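Local coordinates for protein peroxidase (Cellulomonas bogoriensis 69B4 = DSM 16987, PDB 6QZO) that binds heme b and probably uses it to reduce peroxides while oxidising substrates, as a member of the DyP-type peroxidase family, at residues 286-294 with 345-353; 211-219 with 331-339. All coordinates share one frame; numbering follows the deposited sequence.

Interaction 1: residues 286-294 with 345-353; sequences VIDLEAHIR and RLDAADLLN. With HEM (protoporphyrin IX containing Fe), chain I.
His292 and Asp350 meet almost in one plane, the imidazole and carboxylate planes being only 17° apart. His292 ND1 donates to Asp350 OD2 at 2.7 Å, in the ring plane and on the syn side of the carboxylate. At the far end of the ring His292 NE2 binds the heme iron, HEM FE, at 2.1 Å, so the iron bond and the hydrogen bond together fix the rotation of the imidazole. Both side chains hold CG anti to the backbone N (chi1 -176° in each), and this places the ring and the carboxylate edge to edge. Over one face of the ring lies Leu352, its CD2 3.6 Å from the centroid in a CH-pi contact, and the same methyl rests 3.6 Å from HEM C2B. Leu346 CD1 touches the ring and the porphyrin, 3.7 Å from His292 CE1. Asp350 OD1 takes the amide of Leu352 in an Asx turn, steadying the carboxylate. Farther from the heme, Leu351 N donates to Glu290 O at 2.9 Å, while the Leu351 side chain crosses that of Glu290 at about a right angle. With an alanine at Asp350, His292 ND1 would probably be left without its acceptor and the imidazole less firmly turned on the iron. This pairing of proximal histidine with aspartate is the familiar fifth-ligand arrangement of heme peroxidases.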
loop_
_atom_site.group_PDB
_atom_site.type_symbol
_atom_site.label_atom_id
_atom_site.label_comp_id
_atom_site.label_asym_id
_atom_site.label_seq_id
_atom_site.Cartn_x
_atom_site.Cartn_y
_atom_site.Cartn_z
ATOM N N VAL A 286 -33.383 21.157 0.453
ATOM C CA VAL A 286 -32.233 21.243 -0.498
ATOM C C VAL A 286 -31.265 20.103 -0.176
ATOM O O VAL A 286 -30.828 19.430 -1.104
ATOM C CB VAL A 286 -31.519 22.607 -0.449
ATOM C CG1 VAL A 286 -30.276 22.623 -1.323
ATOM C CG2 VAL A 286 -32.435 23.740 -0.860
ATOM N N ILE A 287 -30.948 19.920 1.108
ATOM C CA ILE A 287 -30.224 18.721 1.615
ATOM C C ILE A 287 -31.283 17.682 1.968
ATOM O O ILE A 287 -32.208 18.021 2.757
ATOM C CB ILE A 287 -29.320 19.076 2.810
ATOM C CG1 ILE A 287 -28.226 20.070 2.391
ATOM C CG2 ILE A 287 -28.729 17.814 3.425
ATOM C CD1 ILE A 287 -27.655 20.865 3.513
ATOM N N ASP A 288 -31.187 16.493 1.364
ATOM C CA ASP A 288 -32.222 15.432 1.475
ATOM C C ASP A 288 -32.428 15.080 2.955
ATOM O O ASP A 288 -31.455 15.192 3.744
ATOM C CB ASP A 288 -31.819 14.212 0.646
ATOM C CG ASP A 288 -32.974 13.288 0.314
ATOM O OD1 ASP A 288 -33.320 12.465 1.176
ATOM O OD2 ASP A 288 -33.540 13.423 -0.797
ATOM N N LEU A 289 -33.636 14.644 3.311
ATOM C CA LEU A 289 -33.997 14.206 4.690
ATOM C C LEU A 289 -33.123 13.014 5.094
ATOM O O LEU A 289 -32.924 12.823 6.301
ATOM C CB LEU A 289 -35.488 13.838 4.763
ATOM C CG LEU A 289 -36.479 14.997 4.862
ATOM C CD1 LEU A 289 -37.910 14.478 4.998
ATOM C CD2 LEU A 289 -36.165 15.927 6.030
ATOM N N GLU A 290 -32.603 12.255 4.123
ATOM C CA GLU A 290 -31.824 11.006 4.342
ATOM C C GLU A 290 -30.387 11.168 3.832
ATOM O O GLU A 290 -29.685 10.161 3.713
ATOM C CB GLU A 290 -32.562 9.855 3.661
ATOM C CG GLU A 290 -33.834 9.480 4.406
ATOM C CD GLU A 290 -34.625 8.334 3.819
ATOM O OE1 GLU A 290 -34.351 7.962 2.647
ATOM O OE2 GLU A 290 -35.465 7.795 4.555
ATOM N N ALA A 291 -29.965 12.400 3.566
ATOM C CA ALA A 291 -28.582 12.765 3.166
ATOM C C ALA A 291 -27.637 12.430 4.324
ATOM O O ALA A 291 -28.031 12.661 5.485
ATOM C CB ALA A 291 -28.498 14.222 2.808
ATOM N N HIS A 292 -26.441 11.936 4.010
ATOM C CA HIS A 292 -25.463 11.412 4.994
ATOM C C HIS A 292 -25.238 12.445 6.104
ATOM O O HIS A 292 -25.244 12.060 7.275
ATOM C CB HIS A 292 -24.156 11.001 4.291
ATOM C CG HIS A 292 -23.145 10.364 5.190
ATOM N ND1 HIS A 292 -23.391 9.186 5.863
ATOM C CD2 HIS A 292 -21.879 10.731 5.516
ATOM C CE1 HIS A 292 -22.326 8.860 6.579
ATOM N NE2 HIS A 292 -21.369 9.793 6.380
ATOM N N ILE A 293 -25.007 13.705 5.749
ATOM C CA ILE A 293 -24.513 14.712 6.734
ATOM C C ILE A 293 -25.692 15.212 7.574
ATOM O O ILE A 293 -25.445 15.784 8.651
ATOM C CB ILE A 293 -23.752 15.864 6.050
ATOM C CG1 ILE A 293 -24.673 16.775 5.234
ATOM C CG2 ILE A 293 -22.600 15.314 5.231
ATOM C CD1 ILE A 293 -24.046 18.090 4.873
ATOM N N ARG A 294 -26.921 15.032 7.103
ATOM C CA ARG A 294 -28.120 15.346 7.918
ATOM C C ARG A 294 -28.267 14.249 8.977
ATOM O O ARG A 294 -28.438 14.588 10.144
ATOM C CB ARG A 294 -29.368 15.465 7.040
ATOM C CG ARG A 294 -30.629 15.809 7.814
ATOM C CD ARG A 294 -31.853 15.755 6.930
ATOM N NE ARG A 294 -31.918 16.895 6.035
ATOM C CZ ARG A 294 -32.357 18.108 6.372
ATOM N NH1 ARG A 294 -32.759 18.356 7.612
ATOM N NH2 ARG A 294 -32.382 19.079 5.466
ATOM N N ARG A 345 -28.552 5.761 14.033
ATOM C CA ARG A 345 -29.356 6.715 13.227
ATOM C C ARG A 345 -29.095 6.470 11.731
ATOM O O ARG A 345 -30.078 6.495 10.959
ATOM C CB ARG A 345 -29.092 8.163 13.653
ATOM C CG ARG A 345 -30.174 9.143 13.211
ATOM C CD ARG A 345 -30.178 10.427 14.027
ATOM N NE ARG A 345 -28.848 11.008 14.037
ATOM C CZ ARG A 345 -28.067 11.225 15.112
ATOM N NH1 ARG A 345 -28.451 10.968 16.362
ATOM N NH2 ARG A 345 -26.875 11.783 14.907
ATOM N N LEU A 346 -27.843 6.187 11.340
ATOM C CA LEU A 346 -27.492 5.866 9.930
ATOM C C LEU A 346 -28.098 4.516 9.535
ATOM O O LEU A 346 -28.551 4.395 8.392
ATOM C CB LEU A 346 -25.973 5.840 9.751
ATOM C CG LEU A 346 -25.268 7.161 10.044
ATOM C CD1 LEU A 346 -23.846 7.125 9.521
ATOM C CD2 LEU A 346 -26.036 8.342 9.448
ATOM N N ASP A 347 -28.101 3.536 10.439
ATOM C CA ASP A 347 -28.728 2.220 10.161
ATOM C C ASP A 347 -30.205 2.443 9.819
ATOM O O ASP A 347 -30.674 1.793 8.896
ATOM C CB ASP A 347 -28.592 1.243 11.335
ATOM C CG ASP A 347 -29.296 -0.077 11.087
ATOM O OD1 ASP A 347 -28.920 -0.768 10.133
ATOM O OD2 ASP A 347 -30.223 -0.392 11.847
ATOM N N ALA A 348 -30.897 3.319 10.558
ATOM C CA ALA A 348 -32.355 3.565 10.420
ATOM C C ALA A 348 -32.645 4.206 9.054
ATOM O O ALA A 348 -33.626 3.789 8.412
ATOM C CB ALA A 348 -32.869 4.410 11.559
ATOM N N ALA A 349 -31.824 5.161 8.608
ATOM C CA ALA A 349 -31.946 5.809 7.283
ATOM C C ALA A 349 -30.673 6.585 6.930
ATOM O O ALA A 349 -30.248 7.438 7.718
ATOM C CB ALA A 349 -33.159 6.713 7.252
ATOM N N ASP A 350 -30.115 6.297 5.755
ATOM C CA ASP A 350 -28.986 7.030 5.126
ATOM C C ASP A 350 -28.917 6.605 3.654
ATOM O O ASP A 350 -28.786 5.403 3.406
ATOM C CB ASP A 350 -27.670 6.767 5.869
ATOM C CG ASP A 350 -26.500 7.573 5.337
ATOM O OD1 ASP A 350 -26.696 8.341 4.375
ATOM O OD2 ASP A 350 -25.388 7.412 5.872
ATOM N N LEU A 351 -29.008 7.553 2.716
ATOM C CA LEU A 351 -28.958 7.258 1.253
ATOM C C LEU A 351 -27.655 6.513 0.917
ATOM O O LEU A 351 -27.679 5.612 0.064
ATOM C CB LEU A 351 -29.061 8.572 0.479
ATOM C CG LEU A 351 -30.443 9.227 0.456
ATOM C CD1 LEU A 351 -30.364 10.545 -0.305
ATOM C CD2 LEU A 351 -31.497 8.302 -0.157
ATOM N N LEU A 352 -26.564 6.861 1.599
ATOM C CA LEU A 352 -25.197 6.313 1.401
ATOM C C LEU A 352 -25.168 4.792 1.641
ATOM O O LEU A 352 -24.309 4.121 1.034
ATOM C CB LEU A 352 -24.248 7.032 2.363
ATOM C CG LEU A 352 -22.768 6.680 2.224
ATOM C CD1 LEU A 352 -22.254 7.032 0.840
ATOM C CD2 LEU A 352 -21.934 7.381 3.266
ATOM N N ASN A 353 -26.059 4.270 2.490
ATOM C CA ASN A 353 -26.133 2.815 2.808
ATOM C C ASN A 353 -26.368 1.987 1.546
ATOM O O ASN A 353 -26.131 0.772 1.624
ATOM C CB ASN A 353 -27.253 2.488 3.806
ATOM C CG ASN A 353 -26.915 2.903 5.214
ATOM O OD1 ASN A 353 -25.743 3.034 5.572
ATOM N ND2 ASN A 353 -27.936 3.125 6.020
HETATM C CHA HEM I . -19.439 13.182 7.100
HETATM C CHB HEM I . -18.307 9.898 3.769
HETATM C CHC HEM I . -19.370 6.375 6.899
HETATM C CHD HEM I . -20.104 9.654 10.356
HETATM C C1A HEM I . -19.072 12.584 5.926
HETATM C C2A HEM I . -18.835 13.283 4.706
HETATM C C3A HEM I . -18.531 12.350 3.769
HETATM C C4A HEM I . -18.548 11.091 4.409
HETATM C CMA HEM I . -18.210 12.585 2.305
HETATM C CAA HEM I . -18.959 14.777 4.468
HETATM C CBA HEM I . -17.669 15.553 4.731
HETATM C CGA HEM I . -17.413 15.607 6.202
HETATM O O1A HEM I . -16.681 14.704 6.693
HETATM O O2A HEM I . -17.935 16.521 6.900
HETATM C C1B HEM I . -18.515 8.658 4.360
HETATM C C2B HEM I . -18.316 7.445 3.647
HETATM C C3B HEM I . -18.620 6.431 4.522
HETATM C C4B HEM I . -19.010 7.097 5.772
HETATM C CMB HEM I . -17.840 7.319 2.202
HETATM C CAB HEM I . -18.526 4.966 4.372
HETATM C CBB HEM I . -17.888 4.363 3.369
HETATM C C1C HEM I . -19.652 6.943 8.120
HETATM C C2C HEM I . -19.989 6.214 9.259
HETATM C C3C HEM I . -20.214 7.112 10.275
HETATM C C4C HEM I . -19.996 8.436 9.721
HETATM C CMC HEM I . -20.117 4.724 9.421
HETATM C CAC HEM I . -20.581 6.533 11.594
HETATM C CBC HEM I . -20.824 7.204 12.686
HETATM C C1D HEM I . -19.978 10.901 9.711
HETATM C C2D HEM I . -20.138 12.178 10.431
HETATM C C3D HEM I . -19.975 13.159 9.525
HETATM C C4D HEM I . -19.700 12.463 8.256
HETATM C CMD HEM I . -20.469 12.429 11.892
HETATM C CAD HEM I . -20.055 14.668 9.786
HETATM C CBD HEM I . -21.500 15.177 9.600
HETATM C CGD HEM I . -21.719 16.659 9.886
HETATM O O1D HEM I . -21.831 17.071 11.060
HETATM O O2D HEM I . -21.830 17.501 8.950
HETATM N NA HEM I . -18.892 11.247 5.726
HETATM N NB HEM I . -18.929 8.408 5.603
HETATM N NC HEM I . -19.664 8.279 8.393
HETATM N ND HEM I . -19.717 11.136 8.418
HETATM FE FE HEM I . -19.393 9.864 7.056
#

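Interaction 2: residues 211-219 with 331-339; sequences DPDLLWHRD and YQRDVDAQF. With HEM (protoporphyrin IX containing Fe), chain I.
The guanidinium of Arg333 has Asp213 O at its edge, in the plane of the group, and Gln338 OE1 above the centre of one face, 4.1 Å from the plane. The flat amide of Gln338 meets Leu214 O edge-on: NE2 donates at 2.8 Å, on a lone pair in the carbonyl plane. Within 211-219, Leu215 CD2 lies over one face of the Trp216 ring. Arg333 NE donates to Asp213 O at 2.8 Å, approaching nearly along the C=O axis. The arginine chain runs out with CG anti to the backbone N (chi1 -173°) and then bends at chi3, bringing NE to that carbonyl. Asp213 OD1 forms a salt bridge with Arg301. Arg333 N reaches Leu214 O from above its carbonyl plane at 3.2 Å, so two donors grip this oxygen. Gln338 OE1 in turn accepts from Asp334 N, tying the amide to the start of the short helix 335-338. Apolar packing adds Leu215 CD1 against Tyr331 CB at 3.6 Å, the two side chains lying side by side. All three hydrogen bonds across the contact run from 331-339 to main-chain carbonyls of 211-219, and therefore depend on the backbone course of that loop rather than on its side-chain identities.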
loop_
_atom_site.group_PDB
_atom_site.type_symbol
_atom_site.label_atom_id
_atom_site.label_comp_id
_atom_site.label_asym_id
_atom_site.label_seq_id
_atom_site.Cartn_x
_atom_site.Cartn_y
_atom_site.Cartn_z
ATOM N N ASP A 211 -13.332 20.900 22.415
ATOM C CA ASP A 211 -14.213 19.887 23.052
ATOM C C ASP A 211 -13.388 18.685 23.516
ATOM O O ASP A 211 -13.717 17.545 23.192
ATOM C CB ASP A 211 -15.344 19.519 22.090
ATOM C CG ASP A 211 -16.270 20.690 21.780
ATOM O OD1 ASP A 211 -16.844 21.258 22.737
ATOM O OD2 ASP A 211 -16.402 21.045 20.597
ATOM N N PRO A 212 -12.321 18.888 24.327
ATOM C CA PRO A 212 -11.458 17.780 24.747
ATOM C C PRO A 212 -12.196 16.715 25.577
ATOM O O PRO A 212 -11.800 15.565 25.522
ATOM C CB PRO A 212 -10.363 18.462 25.587
ATOM C CG PRO A 212 -10.996 19.779 26.050
ATOM C CD PRO A 212 -11.905 20.181 24.905
ATOM N N ASP A 213 -13.262 17.097 26.291
ATOM C CA ASP A 213 -14.028 16.187 27.186
ATOM C C ASP A 213 -14.812 15.152 26.362
ATOM O O ASP A 213 -15.263 14.151 26.966
ATOM C CB ASP A 213 -14.961 16.977 28.110
ATOM C CG ASP A 213 -16.051 17.730 27.369
ATOM O OD1 ASP A 213 -15.706 18.627 26.556
ATOM O OD2 ASP A 213 -17.237 17.401 27.590
ATOM N N LEU A 214 -14.991 15.379 25.053
ATOM C CA LEU A 214 -15.734 14.455 24.155
ATOM C C LEU A 214 -14.791 13.434 23.509
ATOM O O LEU A 214 -15.303 12.526 22.832
ATOM C CB LEU A 214 -16.469 15.272 23.085
ATOM C CG LEU A 214 -17.516 16.252 23.608
ATOM C CD1 LEU A 214 -18.253 16.937 22.461
ATOM C CD2 LEU A 214 -18.511 15.553 24.528
ATOM N N LEU A 215 -13.482 13.561 23.720
ATOM C CA LEU A 215 -12.452 12.642 23.178
ATOM C C LEU A 215 -11.764 11.890 24.317
ATOM O O LEU A 215 -11.651 10.643 24.248
ATOM C CB LEU A 215 -11.434 13.478 22.393
ATOM C CG LEU A 215 -10.222 12.713 21.863
ATOM C CD1 LEU A 215 -10.681 11.621 20.921
ATOM C CD2 LEU A 215 -9.241 13.652 21.184
ATOM N N TRP A 216 -11.288 12.641 25.307
ATOM C CA TRP A 216 -10.360 12.175 26.370
ATOM C C TRP A 216 -11.148 11.830 27.640
ATOM O O TRP A 216 -11.977 12.659 28.063
ATOM C CB TRP A 216 -9.321 13.259 26.652
ATOM C CG TRP A 216 -8.444 13.647 25.497
ATOM C CD1 TRP A 216 -8.211 14.918 25.055
ATOM C CD2 TRP A 216 -7.624 12.784 24.682
ATOM N NE1 TRP A 216 -7.310 14.906 24.026
ATOM C CE2 TRP A 216 -6.930 13.614 23.777
ATOM C CE3 TRP A 216 -7.398 11.405 24.631
ATOM C CZ2 TRP A 216 -6.042 13.104 22.825
ATOM C CZ3 TRP A 216 -6.514 10.899 23.701
ATOM C CH2 TRP A 216 -5.854 11.739 22.802
ATOM N N HIS A 217 -10.892 10.650 28.209
ATOM C CA HIS A 217 -11.354 10.229 29.557
ATOM C C HIS A 217 -10.521 10.998 30.587
ATOM O O HIS A 217 -9.280 10.999 30.457
ATOM C CB HIS A 217 -11.219 8.705 29.681
ATOM C CG HIS A 217 -11.912 8.086 30.847
ATOM N ND1 HIS A 217 -11.304 7.938 32.093
ATOM C CD2 HIS A 217 -13.130 7.512 30.937
ATOM C CE1 HIS A 217 -12.134 7.307 32.903
ATOM N NE2 HIS A 217 -13.274 7.044 32.226
ATOM N N ARG A 218 -11.166 11.666 31.554
ATOM C CA ARG A 218 -10.457 12.433 32.611
ATOM C C ARG A 218 -10.704 11.787 33.980
ATOM O O ARG A 218 -9.885 10.931 34.371
ATOM C CB ARG A 218 -10.873 13.903 32.550
ATOM C CG ARG A 218 -10.133 14.716 31.496
ATOM C CD ARG A 218 -10.442 16.203 31.625
ATOM N NE ARG A 218 -9.746 16.880 32.727
ATOM C CZ ARG A 218 -8.516 17.396 32.675
ATOM N NH1 ARG A 218 -7.786 17.319 31.576
ATOM N NH2 ARG A 218 -8.009 18.014 33.729
ATOM N N ASP A 219 -11.783 12.157 34.679
ATOM C CA ASP A 219 -11.926 11.922 36.147
ATOM C C ASP A 219 -12.582 10.558 36.408
ATOM O O ASP A 219 -12.212 9.906 37.406
ATOM C CB ASP A 219 -12.697 13.057 36.833
ATOM C CG ASP A 219 -14.064 13.368 36.238
ATOM O OD1 ASP A 219 -14.133 13.698 35.041
ATOM O OD2 ASP A 219 -15.065 13.320 36.996
ATOM N N TYR A 331 -12.316 7.945 17.333
ATOM C CA TYR A 331 -11.918 8.075 18.754
ATOM C C TYR A 331 -12.934 8.956 19.488
ATOM O O TYR A 331 -13.327 10.001 18.950
ATOM C CB TYR A 331 -10.520 8.670 18.872
ATOM C CG TYR A 331 -9.432 7.799 18.308
ATOM C CD1 TYR A 331 -8.926 6.735 19.033
ATOM C CD2 TYR A 331 -8.890 8.056 17.062
ATOM C CE1 TYR A 331 -7.928 5.928 18.525
ATOM C CE2 TYR A 331 -7.901 7.255 16.534
ATOM C CZ TYR A 331 -7.415 6.187 17.271
ATOM O OH TYR A 331 -6.399 5.417 16.775
ATOM N N GLN A 332 -13.338 8.528 20.684
ATOM C CA GLN A 332 -14.358 9.215 21.525
ATOM C C GLN A 332 -14.208 8.748 22.980
ATOM O O GLN A 332 -13.671 7.637 23.190
ATOM C CB GLN A 332 -15.752 8.939 20.952
ATOM C CG GLN A 332 -16.093 7.461 20.812
ATOM C CD GLN A 332 -15.507 6.825 19.573
ATOM O OE1 GLN A 332 -15.690 7.303 18.453
ATOM N NE2 GLN A 332 -14.807 5.724 19.765
ATOM N N ARG A 333 -14.658 9.548 23.953
ATOM C CA ARG A 333 -14.587 9.185 25.397
ATOM C C ARG A 333 -15.357 7.873 25.619
ATOM O O ARG A 333 -14.806 6.994 26.282
ATOM C CB ARG A 333 -15.135 10.307 26.289
ATOM C CG ARG A 333 -14.938 10.072 27.784
ATOM C CD ARG A 333 -15.629 11.088 28.691
ATOM N NE ARG A 333 -16.623 11.988 28.103
ATOM C CZ ARG A 333 -17.937 11.751 27.988
ATOM N NH1 ARG A 333 -18.472 10.624 28.435
ATOM N NH2 ARG A 333 -18.715 12.659 27.435
ATOM N N ASP A 334 -16.563 7.749 25.048
ATOM C CA ASP A 334 -17.529 6.662 25.366
ATOM C C ASP A 334 -18.248 6.237 24.080
ATOM O O ASP A 334 -19.044 7.030 23.554
ATOM C CB ASP A 334 -18.487 7.114 26.476
ATOM C CG ASP A 334 -19.543 6.099 26.899
ATOM O OD1 ASP A 334 -19.794 5.136 26.139
ATOM O OD2 ASP A 334 -20.126 6.294 27.983
ATOM N N VAL A 335 -17.997 5.008 23.614
ATOM C CA VAL A 335 -18.541 4.456 22.332
ATOM C C VAL A 335 -20.074 4.490 22.380
ATOM O O VAL A 335 -20.685 4.996 21.430
ATOM C CB VAL A 335 -18.029 3.030 22.066
ATOM C CG1 VAL A 335 -18.593 2.460 20.774
ATOM C CG2 VAL A 335 -16.506 2.966 22.056
ATOM N N ASP A 336 -20.654 3.973 23.459
ATOM C CA ASP A 336 -22.122 3.772 23.643
ATOM C C ASP A 336 -22.861 5.111 23.635
ATOM O O ASP A 336 -23.979 5.162 23.100
ATOM C CB ASP A 336 -22.420 3.022 24.944
ATOM C CG ASP A 336 -22.280 1.508 24.815
ATOM O OD1 ASP A 336 -22.578 0.985 23.758
ATOM O OD2 ASP A 336 -21.920 0.863 25.789
ATOM N N ALA A 337 -22.282 6.148 24.253
ATOM C CA ALA A 337 -22.912 7.477 24.416
ATOM C C ALA A 337 -22.721 8.340 23.155
ATOM O O ALA A 337 -23.569 9.229 22.919
ATOM C CB ALA A 337 -22.339 8.162 25.630
ATOM N N GLN A 338 -21.659 8.112 22.378
ATOM C CA GLN A 338 -21.150 9.078 21.365
ATOM C C GLN A 338 -21.249 8.484 19.952
ATOM O O GLN A 338 -21.918 9.114 19.100
ATOM C CB GLN A 338 -19.723 9.498 21.732
ATOM C CG GLN A 338 -19.627 10.146 23.113
ATOM C CD GLN A 338 -18.276 10.764 23.358
ATOM O OE1 GLN A 338 -17.480 10.257 24.148
ATOM N NE2 GLN A 338 -17.995 11.850 22.650
ATOM N N PHE A 339 -20.644 7.322 19.704
ATOM C CA PHE A 339 -20.587 6.708 18.349
ATOM C C PHE A 339 -21.895 5.973 18.039
ATOM O O PHE A 339 -22.558 6.294 17.027
ATOM C CB PHE A 339 -19.382 5.777 18.192
ATOM C CG PHE A 339 -19.332 5.101 16.844
ATOM C CD1 PHE A 339 -18.769 5.733 15.750
ATOM C CD2 PHE A 339 -19.885 3.840 16.668
ATOM C CE1 PHE A 339 -18.734 5.111 14.512
ATOM C CE2 PHE A 339 -19.866 3.230 15.416
ATOM C CZ PHE A 339 -19.281 3.862 14.341
HETATM C CHA HEM I . -19.439 13.182 7.100
HETATM C CHB HEM I . -18.307 9.898 3.769
HETATM C CHC HEM I . -19.370 6.375 6.899
HETATM C CHD HEM I . -20.104 9.654 10.356
HETATM C C1A HEM I . -19.072 12.584 5.926
HETATM C C2A HEM I . -18.835 13.283 4.706
HETATM C C3A HEM I . -18.531 12.350 3.769
HETATM C C4A HEM I . -18.548 11.091 4.409
HETATM C CMA HEM I . -18.210 12.585 2.305
HETATM C CAA HEM I . -18.959 14.777 4.468
HETATM C CBA HEM I . -17.669 15.553 4.731
HETATM C CGA HEM I . -17.413 15.607 6.202
HETATM O O1A HEM I . -16.681 14.704 6.693
HETATM O O2A HEM I . -17.935 16.521 6.900
HETATM C C1B HEM I . -18.515 8.658 4.360
HETATM C C2B HEM I . -18.316 7.445 3.647
HETATM C C3B HEM I . -18.620 6.431 4.522
HETATM C C4B HEM I . -19.010 7.097 5.772
HETATM C CMB HEM I . -17.840 7.319 2.202
HETATM C CAB HEM I . -18.526 4.966 4.372
HETATM C CBB HEM I . -17.888 4.363 3.369
HETATM C C1C HEM I . -19.652 6.943 8.120
HETATM C C2C HEM I . -19.989 6.214 9.259
HETATM C C3C HEM I . -20.214 7.112 10.275
HETATM C C4C HEM I . -19.996 8.436 9.721
HETATM C CMC HEM I . -20.117 4.724 9.421
HETATM C CAC HEM I . -20.581 6.533 11.594
HETATM C CBC HEM I . -20.824 7.204 12.686
HETATM C C1D HEM I . -19.978 10.901 9.711
HETATM C C2D HEM I . -20.138 12.178 10.431
HETATM C C3D HEM I . -19.975 13.159 9.525
HETATM C C4D HEM I . -19.700 12.463 8.256
HETATM C CMD HEM I . -20.469 12.429 11.892
HETATM C CAD HEM I . -20.055 14.668 9.786
HETATM C CBD HEM I . -21.500 15.177 9.600
HETATM C CGD HEM I . -21.719 16.659 9.886
HETATM O O1D HEM I . -21.831 17.071 11.060
HETATM O O2D HEM I . -21.830 17.501 8.950
HETATM N NA HEM I . -18.892 11.247 5.726
HETATM N NB HEM I . -18.929 8.408 5.603
HETATM N NC HEM I . -19.664 8.279 8.393
HETATM N ND HEM I . -19.717 11.136 8.418
HETATM FE FE HEM I . -19.393 9.864 7.056
#

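In the fold
Both contacts lie in the C-terminal DyP-type peroxidase region, their centres 24 Å apart and their nearest atoms about 7 Å apart without touching. Along the chain their segments alternate: 211-219, 286-294, 331-339, 345-353. Strand 323-332, an inner strand of the antiparallel sheet 306-314, 323-332, 229-238, 356-366, leads into interaction 2, and helices 335-338 and 340-348 carry the chain straight on to interaction 1. Both reach the heme, interaction 1 through the iron ligand and segment 331-339 through Phe339, beside a vinyl group. One run of chain, from strand 323-332 through the two helices, thus links the packed loop before strand 229-238 to the side of the heme that holds the iron ligand.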